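Local coordinates for protein homocysteine S-methyltransferase (Escherichia coli, PDB 5DMM) that transfers a methyl group from S-methylmethionine, or less efficiently from S-adenosylmethionine, to homocysteine to make methionine, using zinc as cofactor, at residues Arg8-Lys13 against Ala113-Val118. Residues are numbered along the deposited sequence; the frame is centred on the assembly and turned at random.
Sequences RALLDK and AGTLLV
The flat group at this contact is the peptide joining Thr115 to Leu116, and Leu10 lies against one face of it at the oxygen end. Both Leu10 methyls approach Thr115 O from that same face: CD2 at 3.6 Å, and CD1 a little farther off and more nearly above the plane. CD2 also packs alongside the threonine, 3.8 Å from Thr115 CB. The other branch continues down the segment, so that Leu10 CD1 meets Leu117 CD1 methyl to methyl at 3.9 Å. With CG of Leu10 opposite its carbonyl carbon (chi1 -79°), the fork opens onto both residues at once.

Nearer solvent the joint is wet. A chi1 of -57° sets Thr115 OG1 beside the backbone N, on the side facing Lys13. One water links Lys13 NZ, 3.2 Å away, to Thr115 OG1 at 3.1 Å. A second water takes the N-H of Thr115 at 2.9 Å; its distance to Lys13 NZ is too short to be trusted. No direct hydrogen bond crosses between the segments.

Leu7 adds to the cover on Leu117, while Leu11 O accepts a bond from Arg290, at strand 289-292. Helix 8-11 thus lies across the starts of strands 117-122 and 289-292 and helps cover the N-terminal end of the TIM barrel, the end away from the bound homocysteine.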
loop_
_atom_site.group_PDB
_atom_site.type_symbol
_atom_site.label_atom_id
_atom_site.label_comp_id
_atom_site.label_asym_id
_atom_site.label_seq_id
_atom_site.Cartn_x
_atom_site.Cartn_y
_atom_site.Cartn_z
ATOM N N ARG A 8 8.653 7.163 12.691
ATOM C CA ARG A 8 8.836 8.209 13.701
ATOM C C ARG A 8 9.915 9.218 13.313
ATOM O O ARG A 8 9.718 10.416 13.474
ATOM C CB ARG A 8 9.150 7.601 15.076
ATOM C CG ARG A 8 10.436 6.798 15.162
ATOM C CD ARG A 8 11.184 7.088 16.461
ATOM N NE ARG A 8 10.391 6.766 17.643
ATOM C CZ ARG A 8 10.671 7.191 18.869
ATOM N NH1 ARG A 8 9.894 6.845 19.886
ATOM N NH2 ARG A 8 11.725 7.967 19.082
ATOM N N ALA A 9 11.032 8.738 12.776
ATOM C CA ALA A 9 12.120 9.618 12.364
ATOM C C ALA A 9 11.641 10.654 11.353
ATOM O O ALA A 9 11.938 11.845 11.481
ATOM C CB ALA A 9 13.266 8.808 11.782
ATOM N N LEU A 10 10.892 10.199 10.352
ATOM C CA LEU A 10 10.366 11.100 9.337
ATOM C C LEU A 10 9.281 12.013 9.908
ATOM O O LEU A 10 9.247 13.205 9.605
ATOM C CB LEU A 10 9.817 10.311 8.144
ATOM C CG LEU A 10 10.849 9.772 7.146
ATOM C CD1 LEU A 10 10.167 8.888 6.119
ATOM C CD2 LEU A 10 11.581 10.904 6.449
ATOM N N LEU A 11 8.398 11.459 10.732
ATOM C CA LEU A 11 7.263 12.243 11.228
ATOM C C LEU A 11 7.668 13.176 12.370
ATOM O O LEU A 11 6.912 14.076 12.728
ATOM C CB LEU A 11 6.118 11.327 11.665
ATOM C CG LEU A 11 5.385 10.563 10.547
ATOM C CD1 LEU A 11 4.132 9.886 11.087
ATOM C CD2 LEU A 11 5.044 11.443 9.349
ATOM N N ASP A 12 8.856 12.971 12.933
ATOM C CA ASP A 12 9.394 13.912 13.911
ATOM C C ASP A 12 9.942 15.164 13.227
ATOM O O ASP A 12 10.175 16.176 13.883
ATOM C CB ASP A 12 10.503 13.271 14.755
ATOM C CG ASP A 12 9.973 12.279 15.781
ATOM O OD1 ASP A 12 8.738 12.153 15.922
ATOM O OD2 ASP A 12 10.798 11.624 16.458
ATOM N N LYS A 13 10.147 15.100 11.914
ATOM C CA LYS A 13 10.873 16.152 11.205
ATOM C C LYS A 13 10.026 16.953 10.213
ATOM O O LYS A 13 10.416 18.039 9.783
ATOM C CB LYS A 13 12.061 15.536 10.467
ATOM C CG LYS A 13 13.372 16.255 10.697
ATOM C CD LYS A 13 14.541 15.367 10.324
ATOM C CE LYS A 13 14.454 14.932 8.874
ATOM N NZ LYS A 13 15.624 14.088 8.490
ATOM N N ALA A 113 18.610 13.310 0.334
ATOM C CA ALA A 113 17.190 13.021 0.141
ATOM C C ALA A 113 16.448 12.756 1.453
ATOM O O ALA A 113 15.218 12.784 1.490
ATOM C CB ALA A 113 17.032 11.835 -0.792
ATOM N N GLY A 114 17.196 12.490 2.519
ATOM C CA GLY A 114 16.595 12.150 3.797
ATOM C C GLY A 114 16.251 10.677 3.847
ATOM O O GLY A 114 16.612 9.915 2.954
ATOM N N THR A 115 15.553 10.262 4.895
ATOM C CA THR A 115 15.181 8.860 5.024
ATOM C C THR A 115 14.170 8.455 3.960
ATOM O O THR A 115 13.196 9.163 3.729
ATOM C CB THR A 115 14.598 8.566 6.416
ATOM O OG1 THR A 115 15.559 8.936 7.412
ATOM C CG2 THR A 115 14.266 7.081 6.557
ATOM N N LEU A 116 14.426 7.328 3.300
ATOM C CA LEU A 116 13.505 6.784 2.305
ATOM C C LEU A 116 13.076 5.375 2.738
ATOM O O LEU A 116 13.889 4.590 3.237
ATOM C CB LEU A 116 14.146 6.740 0.910
ATOM C CG LEU A 116 14.653 8.050 0.302
ATOM C CD1 LEU A 116 15.199 7.808 -1.094
ATOM C CD2 LEU A 116 13.552 9.111 0.264
ATOM N N LEU A 117 11.800 5.062 2.546
ATOM C CA LEU A 117 11.248 3.794 2.996
ATOM C C LEU A 117 10.816 2.900 1.830
ATOM O O LEU A 117 10.602 3.377 0.700
ATOM C CB LEU A 117 10.063 4.039 3.923
ATOM C CG LEU A 117 10.369 4.835 5.198
ATOM C CD1 LEU A 117 9.092 5.120 5.961
ATOM C CD2 LEU A 117 11.375 4.086 6.060
ATOM N N VAL A 118 10.715 1.604 2.116
ATOM C CA VAL A 118 10.096 0.646 1.206
ATOM C C VAL A 118 8.957 -0.067 1.946
ATOM O O VAL A 118 9.173 -0.686 2.992
ATOM C CB VAL A 118 11.110 -0.394 0.681
ATOM C CG1 VAL A 118 10.410 -1.451 -0.191
ATOM C CG2 VAL A 118 12.234 0.281 -0.092
HETATM O O HOH W 1 15.283 12.230 6.997
HETATM O O HOH W 2 14.363 11.270 9.127
#